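Local coordinates for protein peptide ABC transporter permease (Staphylococcus hominis, PDB 6EXS) that probably carries peptides across the membrane as a POT-family transporter and binds a thioalcohol-conjugated dipeptide, a precursor of human axillary malodour, at residues Gln4-Lys9 with Gly137-Glu142; Thr58-Met63 with Ser306-Ile311; Asn131-Val136 with Val152-Ser157; Phe298-Glu303 with Ala446-Leu451. One frame throughout, in Å; residues are numbered along the deposited sequence.

Contact 1 (Gln4-Lys9 with Gly137-Glu142)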
# COMPACT_ATOMS: atom_id res chain seq x y z
N GLN A 4 -28.32 6.83 -15.36
CA GLN A 4 -28.99 6.99 -16.65
C GLN A 4 -27.99 7.12 -17.81
O GLN A 4 -28.26 6.65 -18.92
CB GLN A 4 -29.92 8.22 -16.63
CG GLN A 4 -31.21 8.02 -15.85
CD GLN A 4 -32.15 9.19 -16.01
OE1 GLN A 4 -32.97 9.25 -16.93
NE2 GLN A 4 -32.04 10.17 -15.12
N SER A 5 -26.83 7.75 -17.54
CA SER A 5 -25.77 8.00 -18.51
C SER A 5 -24.75 6.85 -18.67
O SER A 5 -23.81 6.98 -19.47
CB SER A 5 -25.04 9.29 -18.14
OG SER A 5 -24.40 9.18 -16.87
N ILE A 6 -24.91 5.73 -17.92
CA ILE A 6 -23.92 4.64 -17.95
C ILE A 6 -24.50 3.24 -18.21
O ILE A 6 -25.52 2.88 -17.62
CB ILE A 6 -23.03 4.63 -16.67
CG1 ILE A 6 -23.84 4.39 -15.36
CG2 ILE A 6 -22.21 5.90 -16.58
CD1 ILE A 6 -23.02 4.18 -14.12
N PRO A 7 -23.80 2.41 -19.04
CA PRO A 7 -24.26 1.02 -19.25
C PRO A 7 -24.17 0.22 -17.95
O PRO A 7 -23.21 0.38 -17.20
CB PRO A 7 -23.31 0.49 -20.34
CG PRO A 7 -22.13 1.34 -20.28
CD PRO A 7 -22.57 2.69 -19.81
N GLN A 8 -25.23 -0.56 -17.65
CA GLN A 8 -25.33 -1.32 -16.40
C GLN A 8 -24.82 -2.76 -16.50
O GLN A 8 -24.76 -3.45 -15.48
CB GLN A 8 -26.76 -1.27 -15.84
CG GLN A 8 -27.05 0.01 -15.04
CD GLN A 8 -26.10 0.21 -13.86
OE1 GLN A 8 -25.98 -0.64 -12.97
NE2 GLN A 8 -25.39 1.34 -13.87
N LYS A 9 -24.42 -3.19 -17.70
CA LYS A 9 -23.82 -4.50 -17.97
C LYS A 9 -22.62 -4.28 -18.94
O LYS A 9 -22.27 -3.12 -19.22
CB LYS A 9 -24.87 -5.48 -18.54
CG LYS A 9 -25.96 -5.91 -17.56
CD LYS A 9 -25.53 -7.01 -16.58
CE LYS A 9 -26.69 -7.54 -15.77
NZ LYS A 9 -26.35 -8.82 -15.09
N GLY A 137 -17.38 2.19 -7.32
CA GLY A 137 -18.58 2.06 -6.48
C GLY A 137 -19.76 2.91 -6.93
O GLY A 137 -20.91 2.51 -6.74
N ARG A 138 -19.49 4.08 -7.57
CA ARG A 138 -20.53 5.00 -8.04
C ARG A 138 -21.13 4.59 -9.42
O ARG A 138 -22.05 5.25 -9.92
CB ARG A 138 -20.05 6.47 -8.01
CG ARG A 138 -19.90 7.00 -6.58
CD ARG A 138 -20.50 8.37 -6.37
NE ARG A 138 -19.54 9.29 -5.75
CZ ARG A 138 -19.39 9.47 -4.44
NH1 ARG A 138 -20.16 8.81 -3.58
NH2 ARG A 138 -18.49 10.33 -3.98
N LEU A 139 -20.66 3.46 -9.97
CA LEU A 139 -21.14 2.84 -11.21
C LEU A 139 -22.39 2.00 -10.90
O LEU A 139 -23.12 1.65 -11.83
CB LEU A 139 -20.08 1.90 -11.82
CG LEU A 139 -18.77 2.46 -12.37
CD1 LEU A 139 -17.94 1.35 -12.93
CD2 LEU A 139 -19.03 3.50 -13.45
N TYR A 140 -22.59 1.64 -9.61
CA TYR A 140 -23.71 0.82 -9.13
C TYR A 140 -24.81 1.65 -8.47
O TYR A 140 -24.52 2.42 -7.56
CB TYR A 140 -23.22 -0.25 -8.13
CG TYR A 140 -22.20 -1.21 -8.70
CD1 TYR A 140 -20.84 -0.92 -8.67
CD2 TYR A 140 -22.60 -2.42 -9.28
CE1 TYR A 140 -19.90 -1.77 -9.23
CE2 TYR A 140 -21.67 -3.30 -9.82
CZ TYR A 140 -20.32 -2.96 -9.80
OH TYR A 140 -19.39 -3.81 -10.33
N PRO A 141 -26.10 1.44 -8.84
CA PRO A 141 -27.19 2.17 -8.16
C PRO A 141 -27.25 1.88 -6.65
O PRO A 141 -26.62 0.93 -6.19
CB PRO A 141 -28.45 1.67 -8.88
CG PRO A 141 -27.96 1.15 -10.19
CD PRO A 141 -26.63 0.56 -9.90
N GLU A 142 -27.99 2.72 -5.88
CA GLU A 142 -28.10 2.66 -4.42
C GLU A 142 -28.31 1.23 -3.84
O GLU A 142 -27.49 0.79 -3.03
CB GLU A 142 -29.16 3.64 -3.87
CG GLU A 142 -30.52 3.64 -4.57
CD GLU A 142 -31.67 4.38 -3.91
OE1 GLU A 142 -32.84 4.01 -4.17
OE2 GLU A 142 -31.41 5.33 -3.13
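Ile6 and Gln8 of the N-terminal tail both close on the carbonyl of Leu139, one with a methyl and the other with an amide. Coming first along the tail, the side chain of Ile6 sets out toward the turn, and chi1 of 62° sets CG1 between the backbone N and the carbonyl carbon. Its CD1 rests on the polar Leu139 O at 3.4 Å; the apolar touch is that of CD1 with Leu139 CD2 at 4.1 Å, which suits a branched aliphatic residue at a buried spot. Gln8 then supplies the polar grip: its chain bends at CD (chi2 -58°), and NE2 donates to Leu139 O at 3.1 Å. This bond is nearly straight at 169°, lies close to the amide plane and runs almost in line with the carbonyl. The other end of the same amide meets Pro141 tip to tip, OE1 standing 3.4 Å from Pro141 CD. A glutamine is long enough to do both jobs, while its backbone O takes a hydrogen bond from Arg146. On the far side, Gly137 to Tyr140 form a type I beta turn that presents the Leu139 carbonyl, and Tyr140 OH bonds His14. A tail pinned to the connection between helix 110-137 and helix 147-174 is consistent with the cytoplasmic edge of the N-terminal bundle in a major facilitator fold.

Contact 2 (Thr58-Met63 with Ser306-Ile311); sequences TAMSIM and SNVLNI. With C3H (2-[[(2~{R})-2-azanyl-3-[(3~{S})-3-methyl-1-oxidanyl-hexan-3-yl]sulfanyl-propanoyl]amino]ethanoic acid), chain O.
Asn307 drives its side-chain amide against the backbone of Met60, and the tight part of the contact gathers round that bond. ND2 donates to Met60 O at 2.8 Å with an N-H...O angle of 150°. The oxygen lies near the amide plane of Asn307, whereas the donor stands well above the carbonyl plane of Met60. The first torsion of Asn307, 62°, puts CG between the backbone N and the carbonyl carbon; a second, weak bond ties ND2 to Ser64 OG. Asparagine suits this loop ahead of helix 309-316 because its short amide can satisfy a helix carbonyl. Met60 also lays its side chain against the backbone of Asn307, SD 3.4 Å from Asn307 O, and unbranched, flexible methionine follows such an uneven surface well. Beside it, Met63 CB packs 3.8 Å from Asn307 CB as the two side chains slide past each other.

The looser part is thinly covered and made by methyl groups. Ile311 CD1 meets Met60 CG at 3.9 Å, and Val308 CG2 lies 4.1 Å from Met60 SD, the two side chains crossing at about a right angle. This flank is not wet, since all six touching residues are buried. Ser306, whose OG bonds Glu303 O, turns its backbone to the ligand, N lying 3.5 Å from C4 of C3H. Helix 56-72 thus closes against the break between helices 279-302 and 309-316, as in the extracellular gate of POT transporters, where the N- and C-terminal bundles meet above the peptide pocket.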
# COMPACT_ATOMS: atom_id res chain seq x y z
N THR A 58 19.78 3.22 4.28
CA THR A 58 19.11 4.39 3.70
C THR A 58 18.16 3.97 2.57
O THR A 58 17.04 4.47 2.53
CB THR A 58 20.11 5.47 3.29
OG1 THR A 58 20.93 5.75 4.42
CG2 THR A 58 19.44 6.76 2.83
N ALA A 59 18.58 3.03 1.70
CA ALA A 59 17.78 2.48 0.60
C ALA A 59 16.52 1.77 1.14
O ALA A 59 15.45 1.86 0.53
CB ALA A 59 18.62 1.51 -0.22
N MET A 60 16.66 1.07 2.29
CA MET A 60 15.61 0.35 3.00
C MET A 60 14.61 1.34 3.60
O MET A 60 13.41 1.18 3.42
CB MET A 60 16.23 -0.54 4.11
CG MET A 60 16.98 -1.76 3.59
SD MET A 60 17.16 -3.08 4.83
CE MET A 60 18.44 -2.42 5.84
N SER A 61 15.11 2.39 4.27
CA SER A 61 14.32 3.48 4.85
C SER A 61 13.46 4.19 3.79
O SER A 61 12.26 4.35 4.00
CB SER A 61 15.23 4.48 5.57
OG SER A 61 14.46 5.54 6.11
N ILE A 62 14.08 4.57 2.62
CA ILE A 62 13.41 5.21 1.47
C ILE A 62 12.17 4.40 1.00
O ILE A 62 11.10 4.98 0.85
CB ILE A 62 14.41 5.52 0.31
CG1 ILE A 62 15.40 6.65 0.72
CG2 ILE A 62 13.67 5.87 -1.00
CD1 ILE A 62 16.75 6.71 -0.04
N MET A 63 12.32 3.07 0.83
CA MET A 63 11.24 2.15 0.42
C MET A 63 9.97 2.27 1.30
O MET A 63 8.86 2.38 0.77
CB MET A 63 11.74 0.69 0.38
CG MET A 63 12.69 0.41 -0.77
SD MET A 63 11.96 0.55 -2.43
CE MET A 63 11.14 -1.02 -2.56
N SER A 306 9.33 -6.15 1.14
CA SER A 306 9.74 -5.37 -0.03
C SER A 306 11.12 -4.74 0.11
O SER A 306 11.68 -4.31 -0.89
CB SER A 306 8.71 -4.28 -0.34
OG SER A 306 8.52 -3.41 0.77
N ASN A 307 11.67 -4.68 1.34
CA ASN A 307 12.98 -4.05 1.59
C ASN A 307 13.90 -4.78 2.58
O ASN A 307 15.09 -4.50 2.61
CB ASN A 307 12.78 -2.58 2.04
CG ASN A 307 12.01 -2.39 3.34
OD1 ASN A 307 11.22 -3.24 3.77
ND2 ASN A 307 12.21 -1.26 3.96
N VAL A 308 13.35 -5.69 3.42
CA VAL A 308 14.12 -6.39 4.46
C VAL A 308 14.29 -7.90 4.15
O VAL A 308 15.43 -8.38 4.10
CB VAL A 308 13.54 -6.12 5.88
CG1 VAL A 308 14.23 -6.96 6.96
CG2 VAL A 308 13.59 -4.63 6.24
N LEU A 309 13.17 -8.63 3.99
CA LEU A 309 13.18 -10.08 3.76
C LEU A 309 13.83 -10.50 2.43
O LEU A 309 14.52 -11.53 2.40
CB LEU A 309 11.76 -10.66 3.90
CG LEU A 309 11.63 -12.17 4.19
CD1 LEU A 309 12.44 -12.58 5.43
CD2 LEU A 309 10.16 -12.57 4.33
N ASN A 310 13.65 -9.69 1.36
CA ASN A 310 14.22 -9.92 0.02
C ASN A 310 15.77 -9.75 -0.04
O ASN A 310 16.43 -10.56 -0.71
CB ASN A 310 13.52 -9.05 -1.03
CG ASN A 310 13.43 -7.57 -0.73
OD1 ASN A 310 13.58 -7.12 0.41
ND2 ASN A 310 13.14 -6.78 -1.75
N ILE A 311 16.33 -8.70 0.62
CA ILE A 311 17.78 -8.45 0.70
C ILE A 311 18.42 -9.57 1.53
O ILE A 311 19.51 -10.04 1.19
CB ILE A 311 18.14 -7.04 1.25
CG1 ILE A 311 17.53 -5.91 0.39
CG2 ILE A 311 19.66 -6.87 1.38
CD1 ILE A 311 17.81 -4.47 0.94
O2 C3H O . -1.07 -4.76 -3.69
C11 C3H O . -1.22 -5.90 -3.45
O3 C3H O . -2.27 -6.38 -2.87
C10 C3H O . -0.21 -6.98 -3.73
N1 C3H O . 1.15 -6.50 -3.70
C9 C3H O . 1.84 -6.44 -2.57
O1 C3H O . 1.40 -5.91 -1.56
C8 C3H O . 3.20 -7.04 -2.53
N C3H O . 3.66 -7.28 -3.90
C7 C3H O . 4.20 -6.11 -1.85
S C3H O . 4.65 -6.48 -0.14
C3 C3H O . 5.62 -8.07 -0.01
C4 C3H O . 6.93 -7.82 -0.71
C5 C3H O . 4.75 -9.18 -0.62
C6 C3H O . 5.40 -10.53 -0.83
O C3H O . 5.42 -10.90 -2.17
C2 C3H O . 5.88 -8.44 1.44
C1 C3H O . 5.27 -9.75 1.91
C C3H O . 5.59 -10.03 3.35

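Contact 3 (Asn131-Val136 with Val152-Ser157). With OLC ((2R)-2,3-dihydroxypropyl (9Z)-octadec-9-enoate), chain L.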
# COMPACT_ATOMS: atom_id res chain seq x y z
N ASN A 131 -9.63 7.85 -5.66
CA ASN A 131 -10.60 8.37 -6.60
C ASN A 131 -11.07 7.38 -7.65
O ASN A 131 -12.26 7.38 -7.96
CB ASN A 131 -10.10 9.67 -7.19
CG ASN A 131 -10.12 10.71 -6.09
OD1 ASN A 131 -11.03 10.74 -5.25
ND2 ASN A 131 -9.07 11.50 -5.97
N ILE A 132 -10.18 6.48 -8.13
CA ILE A 132 -10.55 5.40 -9.07
C ILE A 132 -11.51 4.42 -8.36
O ILE A 132 -12.48 3.96 -8.98
CB ILE A 132 -9.30 4.69 -9.72
CG1 ILE A 132 -9.74 3.66 -10.80
CG2 ILE A 132 -8.38 4.06 -8.68
CD1 ILE A 132 -8.79 3.48 -11.99
N SER A 133 -11.27 4.16 -7.05
CA SER A 133 -12.04 3.26 -6.19
C SER A 133 -13.45 3.79 -6.01
O SER A 133 -14.42 3.03 -6.10
CB SER A 133 -11.36 3.13 -4.82
OG SER A 133 -11.03 1.78 -4.55
N ASN A 134 -13.56 5.10 -5.80
CA ASN A 134 -14.79 5.84 -5.63
C ASN A 134 -15.66 5.72 -6.90
O ASN A 134 -16.85 5.41 -6.78
CB ASN A 134 -14.46 7.29 -5.31
CG ASN A 134 -15.63 8.06 -4.79
OD1 ASN A 134 -16.54 8.41 -5.54
ND2 ASN A 134 -15.62 8.34 -3.50
N ILE A 135 -15.06 5.95 -8.09
CA ILE A 135 -15.74 5.86 -9.40
C ILE A 135 -16.37 4.48 -9.59
O ILE A 135 -17.54 4.40 -9.93
CB ILE A 135 -14.81 6.28 -10.59
CG1 ILE A 135 -14.48 7.79 -10.51
CG2 ILE A 135 -15.45 5.94 -11.95
CD1 ILE A 135 -13.19 8.22 -11.26
N VAL A 136 -15.60 3.41 -9.29
CA VAL A 136 -16.01 1.99 -9.35
C VAL A 136 -17.33 1.76 -8.58
O VAL A 136 -18.29 1.23 -9.15
CB VAL A 136 -14.88 1.04 -8.88
CG1 VAL A 136 -15.38 -0.38 -8.66
CG2 VAL A 136 -13.71 1.05 -9.85
N VAL A 152 -14.31 -7.02 -5.78
CA VAL A 152 -13.51 -8.24 -5.79
C VAL A 152 -12.82 -8.37 -7.17
O VAL A 152 -11.60 -8.59 -7.22
CB VAL A 152 -14.34 -9.50 -5.42
CG1 VAL A 152 -13.62 -10.79 -5.81
CG2 VAL A 152 -14.70 -9.49 -3.94
N ILE A 153 -13.57 -8.14 -8.28
CA ILE A 153 -13.04 -8.14 -9.66
C ILE A 153 -12.03 -6.98 -9.81
O ILE A 153 -10.92 -7.22 -10.26
CB ILE A 153 -14.18 -8.08 -10.73
CG1 ILE A 153 -15.04 -9.35 -10.69
CG2 ILE A 153 -13.65 -7.79 -12.15
CD1 ILE A 153 -16.45 -9.17 -11.18
N PHE A 154 -12.39 -5.75 -9.40
CA PHE A 154 -11.49 -4.59 -9.51
C PHE A 154 -10.13 -4.82 -8.85
O PHE A 154 -9.10 -4.46 -9.42
CB PHE A 154 -12.16 -3.30 -8.99
CG PHE A 154 -11.27 -2.08 -8.97
CD1 PHE A 154 -10.97 -1.40 -10.15
CD2 PHE A 154 -10.74 -1.60 -7.78
CE1 PHE A 154 -10.15 -0.27 -10.13
CE2 PHE A 154 -9.92 -0.47 -7.77
CZ PHE A 154 -9.64 0.19 -8.94
N TYR A 155 -10.12 -5.44 -7.65
CA TYR A 155 -8.87 -5.67 -6.93
C TYR A 155 -8.06 -6.85 -7.49
O TYR A 155 -6.90 -7.00 -7.11
CB TYR A 155 -9.12 -5.77 -5.43
CG TYR A 155 -9.62 -4.47 -4.85
CD1 TYR A 155 -8.82 -3.33 -4.85
CD2 TYR A 155 -10.89 -4.37 -4.30
CE1 TYR A 155 -9.29 -2.11 -4.34
CE2 TYR A 155 -11.38 -3.17 -3.80
CZ TYR A 155 -10.57 -2.04 -3.82
OH TYR A 155 -11.05 -0.86 -3.30
N MET A 156 -8.62 -7.63 -8.46
CA MET A 156 -7.91 -8.71 -9.15
C MET A 156 -6.89 -8.09 -10.10
O MET A 156 -5.82 -8.67 -10.29
CB MET A 156 -8.85 -9.60 -9.94
CG MET A 156 -9.56 -10.63 -9.10
SD MET A 156 -10.69 -11.67 -10.06
CE MET A 156 -9.49 -12.62 -11.08
N SER A 157 -7.22 -6.92 -10.68
CA SER A 157 -6.34 -6.16 -11.57
C SER A 157 -5.08 -5.71 -10.82
O SER A 157 -4.00 -5.72 -11.40
CB SER A 157 -7.07 -4.96 -12.19
OG SER A 157 -7.38 -3.93 -11.27
C24 OLC L . -15.43 -12.81 -13.64
C5 OLC L . -8.28 -11.55 -17.79
C4 OLC L . -9.65 -11.54 -17.13
C3 OLC L . -9.98 -10.22 -16.46
C2 OLC L . -11.40 -10.14 -15.91
C21 OLC L . -12.93 -12.79 -13.84
C1 OLC L . -11.64 -10.96 -14.68
C22 OLC L . -14.12 -12.39 -13.01
O19 OLC L . -10.95 -10.93 -13.69
O25 OLC L . -16.52 -12.58 -12.76
O23 OLC L . -14.00 -12.98 -11.72
O20 OLC L . -12.72 -11.74 -14.82
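Phe154 lays its ring against Ile132 and Val136, and the interface is read most easily from that ring. Its chi1 of 176° sets CG anti to the backbone N, and the ring lies against helix 110-137. Val136 CG2 sits over one face, displaced toward the rim, in a CH-pi contact of 3.9 Å to the ring centroid; its nearest ring atom is Phe154 CD1 at 3.7 Å. Ile132 approaches obliquely, CG1 lying 3.9 Å from Phe154 CZ. Tyr155, next in sequence, is turned against this ring: Phe154 CD2 lies above the tyrosine face near its rim, while Tyr155 CZ is at the edge of the phenyl ring, in its plane. Tyr155 OH lies 2.9 Å from Ser133 OG. Behind the rings, Ser157 OG bonds back to Phe154 O, and Glu25 of helix 16-44 touches Phe154. Ile153 and Met156 face a bound monoolein instead. Helices 110-137 and 147-174 are consecutive, roughly antiparallel membrane helices of the N-terminal bundle of a major facilitator fold, their local axes 11.5 Å apart, a wide spacing that large aromatic residues can bridge. The chemistry implies a mainly apolar, aromatic-filled interface, with the close pair of hydroxyls as its polar part.

Contact 4 (Phe298-Glu303 with Ala446-Leu451). With C3H (2-[[(2~{R})-2-azanyl-3-[(3~{S})-3-methyl-1-oxidanyl-hexan-3-yl]sulfanyl-propanoyl]amino]ethanoic acid), chain O.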
# COMPACT_ATOMS: atom_id res chain seq x y z
N PHE A 298 0.57 -6.01 11.77
CA PHE A 298 0.54 -6.89 10.60
C PHE A 298 1.28 -6.27 9.41
O PHE A 298 2.13 -6.94 8.81
CB PHE A 298 -0.90 -7.28 10.18
CG PHE A 298 -0.86 -8.10 8.91
CD1 PHE A 298 -0.63 -9.47 8.96
CD2 PHE A 298 -0.90 -7.49 7.66
CE1 PHE A 298 -0.48 -10.21 7.79
CE2 PHE A 298 -0.76 -8.23 6.50
CZ PHE A 298 -0.53 -9.58 6.57
N TRP A 299 0.92 -5.02 9.03
CA TRP A 299 1.53 -4.32 7.90
C TRP A 299 2.98 -3.96 8.13
O TRP A 299 3.72 -3.84 7.16
CB TRP A 299 0.72 -3.10 7.44
CG TRP A 299 -0.65 -3.45 6.95
CD1 TRP A 299 -1.83 -3.10 7.53
CD2 TRP A 299 -0.98 -4.28 5.84
NE1 TRP A 299 -2.88 -3.64 6.82
CE2 TRP A 299 -2.38 -4.37 5.78
CE3 TRP A 299 -0.22 -4.92 4.84
CZ2 TRP A 299 -3.05 -5.10 4.78
CZ3 TRP A 299 -0.87 -5.64 3.86
CH2 TRP A 299 -2.27 -5.73 3.84
N SER A 300 3.42 -3.83 9.40
CA SER A 300 4.84 -3.53 9.69
C SER A 300 5.71 -4.68 9.18
O SER A 300 6.62 -4.45 8.38
CB SER A 300 5.05 -3.28 11.18
OG SER A 300 6.43 -3.17 11.50
N ILE A 301 5.35 -5.92 9.57
CA ILE A 301 6.01 -7.15 9.16
C ILE A 301 5.77 -7.42 7.68
O ILE A 301 6.73 -7.64 6.94
CB ILE A 301 5.65 -8.34 10.09
CG1 ILE A 301 6.27 -8.11 11.50
CG2 ILE A 301 6.14 -9.68 9.48
CD1 ILE A 301 5.87 -9.09 12.58
N GLN A 302 4.50 -7.35 7.22
CA GLN A 302 4.16 -7.56 5.81
C GLN A 302 4.89 -6.60 4.83
O GLN A 302 5.47 -7.07 3.86
CB GLN A 302 2.64 -7.51 5.60
CG GLN A 302 2.16 -8.15 4.30
CD GLN A 302 2.33 -7.28 3.07
OE1 GLN A 302 2.32 -6.06 3.13
NE2 GLN A 302 2.46 -7.90 1.93
N GLU A 303 4.87 -5.29 5.08
CA GLU A 303 5.52 -4.33 4.19
C GLU A 303 7.06 -4.40 4.22
O GLU A 303 7.73 -3.75 3.40
CB GLU A 303 5.03 -2.90 4.44
CG GLU A 303 3.58 -2.66 4.05
CD GLU A 303 3.28 -2.48 2.57
OE1 GLU A 303 4.20 -2.69 1.74
OE2 GLU A 303 2.13 -2.13 2.25
N ALA A 446 5.48 4.10 8.06
CA ALA A 446 6.11 5.27 8.70
C ALA A 446 7.04 4.84 9.83
O ALA A 446 8.12 5.41 9.96
CB ALA A 446 5.06 6.22 9.23
N ILE A 447 6.63 3.83 10.64
CA ILE A 447 7.45 3.26 11.72
C ILE A 447 8.62 2.48 11.07
O ILE A 447 9.77 2.61 11.51
CB ILE A 447 6.62 2.37 12.71
CG1 ILE A 447 5.32 3.06 13.25
CG2 ILE A 447 7.47 1.84 13.86
CD1 ILE A 447 5.41 4.46 13.86
N ASN A 448 8.32 1.69 10.01
CA ASN A 448 9.29 0.90 9.25
C ASN A 448 10.52 1.70 8.76
O ASN A 448 11.63 1.16 8.80
CB ASN A 448 8.63 0.17 8.09
CG ASN A 448 7.87 -1.05 8.49
OD1 ASN A 448 8.00 -1.54 9.62
ND2 ASN A 448 7.06 -1.58 7.58
N GLY A 449 10.30 2.96 8.34
CA GLY A 449 11.32 3.88 7.85
C GLY A 449 12.42 4.18 8.86
O GLY A 449 13.54 4.49 8.46
N THR A 450 12.10 4.09 10.17
CA THR A 450 13.02 4.32 11.28
C THR A 450 13.45 2.99 11.90
O THR A 450 14.61 2.84 12.29
CB THR A 450 12.37 5.28 12.29
OG1 THR A 450 11.97 6.46 11.59
CG2 THR A 450 13.29 5.66 13.45
N LEU A 451 12.51 2.02 11.97
CA LEU A 451 12.68 0.66 12.50
C LEU A 451 13.82 -0.11 11.82
O LEU A 451 14.56 -0.82 12.50
CB LEU A 451 11.35 -0.11 12.33
CG LEU A 451 11.01 -1.25 13.31
CD1 LEU A 451 10.93 -0.74 14.76
CD2 LEU A 451 9.67 -1.88 12.94
O2 C3H O . -1.07 -4.76 -3.69
C11 C3H O . -1.22 -5.90 -3.45
O3 C3H O . -2.27 -6.38 -2.87
C10 C3H O . -0.21 -6.98 -3.73
N1 C3H O . 1.15 -6.50 -3.70
C9 C3H O . 1.84 -6.44 -2.57
O1 C3H O . 1.40 -5.91 -1.56
C8 C3H O . 3.20 -7.04 -2.53
N C3H O . 3.66 -7.28 -3.90
C7 C3H O . 4.20 -6.11 -1.85
S C3H O . 4.65 -6.48 -0.14
C3 C3H O . 5.62 -8.07 -0.01
C4 C3H O . 6.93 -7.82 -0.71
C5 C3H O . 4.75 -9.18 -0.62
C6 C3H O . 5.40 -10.53 -0.83
O C3H O . 5.42 -10.90 -2.17
C2 C3H O . 5.88 -8.44 1.44
C1 C3H O . 5.27 -9.75 1.91
C C3H O . 5.59 -10.03 3.35
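Asn448 meets Ser300 through both ends of its amide, so that one side chain accepts and donates against one residue. Its CB leaves helix 430-451 toward the other helix, and chi1 of -78° sets CG anti to its own carbonyl carbon, 3.6 Å from Ser300 O. Beyond CG the group forks. OD1 accepts from Ser300 OG at 2.9 Å, the hydroxyl slightly tilted from the plane of the amide carbonyl, and it also takes a bond from Gln304 NE2. ND2 donates to Ser300 O at 3.0 Å; the donor lies in the Ser300 carbonyl plane, on a lone pair, though the bond is bent (145°). ND2 has Glu303 CB beside it at 4.0 Å and a weak bond to Gln445 OE1. Asparagine suits this buried place because its polar atoms find partners there, and the pair of bonds should resist rotation of the amide. Serine is equally apt: small, with OG anti to the backbone N and Leu451 CD2 packed 3.8 Å from that oxygen. The local axes cross at -50°, 9.8 Å apart. Helix 430-451 is backed by helix 249-273, which Ala446 and Ile447 touch, whereas Phe298 faces helices 364-389 and 396-418. Gln302, on the side away from Asn448, lines the ligand pocket, its NE2 3.3 Å from S of C3H, and touches Glu410 of helix 396-418.

Contacts 2, 3 and 4 are buried among membrane helices, whereas contact 1 is only partly buried at the edge of the protein, where loops meet through a single amide bond beside an isoleucine-leucine touch. Contact 1 uses the loop that links the two helices packed in contact 3, and their segments adjoin in sequence, their centres about 14 Å apart; contact 3 is mainly aromatic and apolar. Contacts 2 and 4 lie on the opposite side of the chain's centre and both touch C3H. Helices 279-302 and 309-316 follow each other through them, and Ser61 OG probably bonds Gly449 O between them. Each relies on a buried asparagine, but contact 2 joins the two bundles while contact 4 stays within the C-terminal one.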